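Local coordinates for centrosomal protein 120 (Oreochromis niloticus, PDB 6EWH) that probably supports the assembly of centrioles and cilia, and is represented here by its second C2 domain, C2B, at residues R94-K97 with Q98-K101; S135-L138 with D139-A142. The protein carries 1 engineered substitution. All blocks are in the same frame, centred on the assembly; numbering follows the deposited sequence.

Contact 1 of 2, residues R94-K97 with Q98-K101; sequences RSSK and QILK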
ATOM      1  N   ARG A  94     -13.433  -5.301  12.492  1.00 29.62           N
ATOM      2  CA  ARG A  94     -14.120  -5.308  13.775  1.00 31.11           C
ATOM      3  C   ARG A  94     -13.137  -5.857  14.804  1.00 28.90           C
ATOM      4  O   ARG A  94     -12.646  -6.980  14.656  1.00 29.18           O
ATOM      5  CB  ARG A  94     -15.387  -6.160  13.688  1.00 31.08           C
ATOM      6  CG  ARG A  94     -16.309  -6.092  14.914  1.00 33.53           C
ATOM      7  CD  ARG A  94     -17.591  -6.862  14.629  1.00 38.81           C
ATOM      8  NE  ARG A  94     -18.541  -6.820  15.738  1.00 38.15           N
ATOM      9  CZ  ARG A  94     -18.518  -7.650  16.779  1.00 39.10           C
ATOM     10  NH1 ARG A  94     -17.589  -8.595  16.871  1.00 36.81           N
ATOM     11  NH2 ARG A  94     -19.434  -7.533  17.734  1.00 40.91           N
ATOM     12  N   SER A  95     -12.803  -5.050  15.803  1.00 29.12           N
ATOM     13  CA  SER A  95     -11.738  -5.419  16.738  1.00 27.11           C
ATOM     14  C   SER A  95     -11.842  -4.527  17.968  1.00 31.80           C
ATOM     15  O   SER A  95     -12.864  -3.876  18.202  1.00 30.45           O
ATOM     16  CB  SER A  95     -10.365  -5.285  16.062  1.00 27.64           C
ATOM     17  OG  SER A  95      -9.330  -5.885  16.833  1.00 29.74           O
ATOM     18  N   SER A  96     -10.787  -4.515  18.781  1.00 32.11           N
ATOM     19  CA  SER A  96     -10.619  -3.486  19.791  1.00 29.24           C
ATOM     20  C   SER A  96      -9.340  -2.723  19.494  1.00 34.16           C
ATOM     21  O   SER A  96      -8.444  -3.222  18.804  1.00 35.23           O
ATOM     22  CB  SER A  96     -10.565  -4.077  21.207  1.00 32.33           C
ATOM     23  OG  SER A  96      -9.294  -4.654  21.467  1.00 35.72           O
ATOM     24  N   LYS A  97      -9.272  -1.500  20.024  1.00 30.14           N
ATOM     25  CA  LYS A  97      -8.089  -0.661  19.856  1.00 30.78           C
ATOM     26  C   LYS A  97      -6.816  -1.442  20.142  1.00 30.81           C
ATOM     27  O   LYS A  97      -5.904  -1.507  19.308  1.00 30.02           O
ATOM     28  CB  LYS A  97      -8.174   0.523  20.818  1.00 35.98           C
ATOM     29  CG  LYS A  97      -8.526   1.836  20.206  1.00 40.18           C
ATOM     30  CD  LYS A  97      -8.002   2.976  21.069  1.00 33.79           C
ATOM     31  CE  LYS A  97      -8.322   2.764  22.532  1.00 35.67           C
ATOM     32  NZ  LYS A  97      -8.402   4.059  23.255  1.00 37.04           N
ATOM     33  N   GLN A  98      -6.740  -2.040  21.331  1.00 34.33           N
ATOM     34  CA  GLN A  98      -5.500  -2.685  21.742  1.00 30.09           C
ATOM     35  C   GLN A  98      -5.178  -3.885  20.871  1.00 32.49           C
ATOM     36  O   GLN A  98      -4.019  -4.088  20.496  1.00 33.41           O
ATOM     37  CB  GLN A  98      -5.599  -3.124  23.199  1.00 30.85           C
ATOM     38  CG  GLN A  98      -5.538  -1.992  24.175  1.00 32.85           C
ATOM     39  CD  GLN A  98      -5.806  -2.446  25.590  1.00 30.45           C
ATOM     40  OE1 GLN A  98      -6.851  -3.041  25.875  1.00 34.05           O
ATOM     41  NE2 GLN A  98      -4.864  -2.179  26.492  1.00 30.18           N
ATOM     42  N   ILE A  99      -6.179  -4.712  20.576  1.00 31.37           N
ATOM     43  CA  ILE A  99      -5.921  -5.935  19.827  1.00 33.56           C
ATOM     44  C   ILE A  99      -5.534  -5.616  18.390  1.00 32.74           C
ATOM     45  O   ILE A  99      -4.609  -6.220  17.830  1.00 31.14           O
ATOM     46  CB  ILE A  99      -7.120  -6.894  19.935  1.00 34.27           C
ATOM     47  CG1 ILE A  99      -7.194  -7.467  21.351  1.00 34.51           C
ATOM     48  CG2 ILE A  99      -6.980  -8.038  18.958  1.00 39.67           C
ATOM     49  CD1 ILE A  99      -5.971  -8.262  21.730  1.00 38.20           C
ATOM     50  N   LEU A 100      -6.213  -4.644  17.776  1.00 33.85           N
ATOM     51  CA  LEU A 100      -5.891  -4.293  16.401  1.00 27.27           C
ATOM     52  C   LEU A 100      -4.517  -3.644  16.304  1.00 30.13           C
ATOM     53  O   LEU A 100      -3.744  -3.945  15.386  1.00 29.66           O
ATOM     54  CB  LEU A 100      -6.983  -3.377  15.844  1.00 27.38           C
ATOM     55  CG  LEU A 100      -6.828  -2.959  14.381  1.00 25.08           C
ATOM     56  CD1 LEU A 100      -6.580  -4.181  13.506  1.00 30.48           C
ATOM     57  CD2 LEU A 100      -8.073  -2.202  13.910  1.00 24.26           C
ATOM     58  N   LYS A 101      -4.197  -2.751  17.247  1.00 28.64           N
ATOM     59  CA  LYS A 101      -2.879  -2.131  17.258  1.00 33.79           C
ATOM     60  C   LYS A 101      -1.788  -3.186  17.398  1.00 32.46           C
ATOM     61  O   LYS A 101      -0.787  -3.158  16.673  1.00 31.28           O
ATOM     62  CB  LYS A 101      -2.819  -1.094  18.382  1.00 33.21           C
ATOM     63  CG  LYS A 101      -1.601  -0.181  18.396  1.00 36.87           C
ATOM     64  CD  LYS A 101      -1.664   0.769  19.598  1.00 35.19           C
ATOM     65  CE  LYS A 101      -0.565   1.832  19.574  1.00 41.12           C
ATOM     66  NZ  LYS A 101       0.815   1.277  19.720  1.00 38.24           N
TER

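Contact 2 of 2, residues S135-L138 with D139-A142; sequences STDL and DNKA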
ATOM      1  N   SER A 135      -0.511   4.874  16.188  1.00 28.37           N
ATOM      2  CA  SER A 135      -1.968   4.806  16.351  1.00 28.04           C
ATOM      3  C   SER A 135      -2.308   4.914  17.839  1.00 30.86           C
ATOM      4  O   SER A 135      -2.803   3.987  18.477  1.00 32.07           O
ATOM      5  CB  SER A 135      -2.519   3.529  15.726  1.00 28.50           C
ATOM      6  OG  SER A 135      -2.315   3.518  14.316  1.00 29.76           O
ATOM      7  N   THR A 136      -2.034   6.096  18.384  1.00 33.11           N
ATOM      8  CA  THR A 136      -2.054   6.312  19.825  1.00 31.88           C
ATOM      9  C   THR A 136      -3.192   7.201  20.310  1.00 31.84           C
ATOM     10  O   THR A 136      -3.255   7.488  21.508  1.00 35.87           O
ATOM     11  CB  THR A 136      -0.725   6.920  20.286  1.00 34.75           C
ATOM     12  OG1 THR A 136      -0.476   8.121  19.540  1.00 37.97           O
ATOM     13  CG2 THR A 136       0.424   5.937  20.066  1.00 36.30           C
ATOM     14  N   ASP A 137      -4.080   7.656  19.432  1.00 31.70           N
ATOM     15  CA  ASP A 137      -5.218   8.475  19.849  1.00 33.88           C
ATOM     16  C   ASP A 137      -6.433   8.141  18.988  1.00 31.25           C
ATOM     17  O   ASP A 137      -7.128   9.020  18.473  1.00 30.51           O
ATOM     18  CB  ASP A 137      -4.879   9.963  19.810  1.00 38.92           C
ATOM     19  CG  ASP A 137      -5.932  10.817  20.501  1.00 42.82           C
ATOM     20  OD1 ASP A 137      -6.630  10.295  21.398  1.00 41.26           O
ATOM     21  OD2 ASP A 137      -6.078  11.999  20.126  1.00 47.66           O
ATOM     22  N   LEU A 138      -6.699   6.841  18.829  1.00 29.11           N
ATOM     23  CA  LEU A 138      -7.725   6.381  17.896  1.00 27.32           C
ATOM     24  C   LEU A 138      -9.138   6.746  18.322  1.00 26.90           C
ATOM     25  O   LEU A 138     -10.045   6.715  17.484  1.00 29.14           O
ATOM     26  CB  LEU A 138      -7.624   4.866  17.713  1.00 28.68           C
ATOM     27  CG  LEU A 138      -6.416   4.422  16.888  1.00 27.06           C
ATOM     28  CD1 LEU A 138      -6.248   2.918  17.029  1.00 26.57           C
ATOM     29  CD2 LEU A 138      -6.546   4.832  15.420  1.00 27.95           C
ATOM     30  N   ASP A 139      -9.364   7.059  19.594  1.00 28.08           N
ATOM     31  CA  ASP A 139     -10.703   7.502  19.962  1.00 28.91           C
ATOM     32  C   ASP A 139     -11.024   8.863  19.370  1.00 34.16           C
ATOM     33  O   ASP A 139     -12.205   9.202  19.220  1.00 32.34           O
ATOM     34  CB  ASP A 139     -10.853   7.578  21.478  1.00 29.38           C
ATOM     35  CG  ASP A 139     -10.775   6.224  22.152  1.00 32.86           C
ATOM     36  OD1 ASP A 139     -10.818   5.190  21.455  1.00 33.09           O
ATOM     37  OD2 ASP A 139     -10.685   6.208  23.395  1.00 39.01           O
ATOM     38  N   ASN A 140     -10.003   9.645  19.035  1.00 32.32           N
ATOM     39  CA  ASN A 140     -10.189  11.025  18.613  1.00 34.27           C
ATOM     40  C   ASN A 140      -9.713  11.325  17.205  1.00 35.50           C
ATOM     41  O   ASN A 140     -10.283  12.207  16.562  1.00 36.97           O
ATOM     42  CB  ASN A 140      -9.499  11.987  19.592  1.00 36.38           C
ATOM     43  CG  ASN A 140     -10.060  11.876  20.997  1.00 39.27           C
ATOM     44  OD1 ASN A 140     -11.218  12.217  21.240  1.00 43.17           O
ATOM     45  ND2 ASN A 140      -9.246  11.382  21.927  1.00 38.45           N
ATOM     46  N   LYS A 141      -8.687  10.641  16.704  1.00 31.68           N
ATOM     47  CA  LYS A 141      -8.189  11.007  15.388  1.00 33.89           C
ATOM     48  C   LYS A 141      -7.674   9.793  14.637  1.00 31.37           C
ATOM     49  O   LYS A 141      -7.252   8.795  15.234  1.00 29.06           O
ATOM     50  CB  LYS A 141      -7.128  12.114  15.446  1.00 49.46           C
ATOM     51  CG  LYS A 141      -5.951  11.845  16.353  1.00 62.27           C
ATOM     52  CD  LYS A 141      -4.971  13.004  16.275  1.00 76.21           C
ATOM     53  CE  LYS A 141      -3.782  12.803  17.194  1.00 89.77           C
ATOM     54  NZ  LYS A 141      -2.787  13.900  17.041  1.00 97.56           N
ATOM     55  N   ALA A 142      -7.723   9.897  13.313  1.00 29.01           N
ATOM     56  CA  ALA A 142      -7.083   8.912  12.457  1.00 27.99           C
ATOM     57  C   ALA A 142      -5.572   8.991  12.625  1.00 29.64           C
ATOM     58  O   ALA A 142      -5.018  10.034  12.982  1.00 34.32           O
ATOM     59  CB  ALA A 142      -7.447   9.177  10.995  1.00 27.93           C
TER
HETATM   60  O   HOH W   1      -4.517   8.056  16.495  1.00 29.37           O
HETATM   61  O   HOH W   2      -7.639   7.679  21.952  1.00 35.53           O
HETATM   62  O   HOH W   3      -9.545   6.927  14.843  1.00 27.93           O

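Contact 1 of 2, residues R94-K97 with Q98-K101
Ser96, the N-cap of helix 97-105, takes the N-H of Ile99 through its side chain, directly after strand 87-95 of this C2 domain, and illustrates how one hydroxyl can close the open end of a helix. The first group of interactions is polar. Ser96 OG accepts from Ile99 N at 3.2 Å in a nearly straight bond (163° at the hydrogen). This depends on its rotation: with chi1 at 77° the hydroxyl lies between the backbone N and the carbonyl carbon, turned over the first helical turn. The regular helix pattern follows, Leu100 N bonding to Ser96 O at 2.8 Å and Lys101 N to Lys97 O at 3.0 Å. One serine thus serves the N-H groups of both Ile99 and Leu100, the first through its side chain and the second through its carbonyl.

The second group is packing. Ile99 lays CG1 against the capping hydroxyl, 3.5 Å from Ser96 OG, while the CG2 branch approaches Ser95 OG. Leu100, its CG anti to the backbone N (chi1 -178°), turns into the core, where Phe31 and Leu178 receive it. Ser95 is buried and points toward the helix, but its hydroxyl is hydrogen-bonded to Val21 O of the adjacent strand 18-21. The Lys97 side chain runs away from residues 98-101 and ends in a salt bridge with Asp139. Where strand gives way to helix, the buried Ser95 OG rests alongside a methylene, 3.6 Å from Leu100 CB.

Contact 2 of 2, residues S135-L138 with D139-A142
Asp137 and Asn140 hold the two ends of a type I beta-turn, in the loop between helix 128-133 and strand 143-150 of the C2 domain. The tight part is the backbone: Asp137 O receives both Asn140 N (3.0 Å) and Lys141 N (2.9 Å), so an alpha-turn overlaps the beta-turn. The two donors arrive differently, Lys141 N nearly in line with the carbonyl and Asn140 N from above its plane. Leu138 packs on the inner side against Leu178, away from the turn's polar rim.

A side-chain bond closes the same turn a second time. Asp137 brings OD1 to Asn140 ND2 at 2.9 Å, a reach set by a chi1 of -168°, which turns CG to the far side from the backbone N; the amide meets the syn side of OD1, 21° out of the carboxylate plane. The two flat groups cross obliquely, their planes 51° apart, yet OD1 lies almost in the plane of the amide. Without the carboxylate, as with an alanine in place of Asp137, the Asn140 amide is likely to lose its partner and turn more freely. Asp139 sends its carboxylate out of the turn, where a salt bridge to Arg180 fixes it.

The outer rim is looser, and there a water links Asp137 OD1 with Asp139 N. Another water bridges the two arms at the base of the loop, from Asp137 N to Lys141 O. The extended Lys141 chain passes alongside the Asp137 carboxylate, but its ammonium makes no contact there: Lys141 CE is 3.8 Å from Asp137 OD2, whereas Lys141 NZ lies at 4.9 Å.

Overall arrangement
From the N terminus, contact 1 comes first, at the junction where strand 87-95 of the mixed sheet hands over to helix 97-105. The chain then runs through strands 110-116 and 119-126 of the other sheet and helix 128-133 before contact 2 turns it into strand 143-150, an outermost strand of the mixed sheet. Each contact closes only a short local turn, and the two follow in series without nesting or crossing. In space they meet, with centres about 12 Å apart: Lys97 NZ forms a salt bridge with Asp139 OD2 at 3.1 Å, and Lys101 CE packs on Ser135 O, tying the helix start to the later loop.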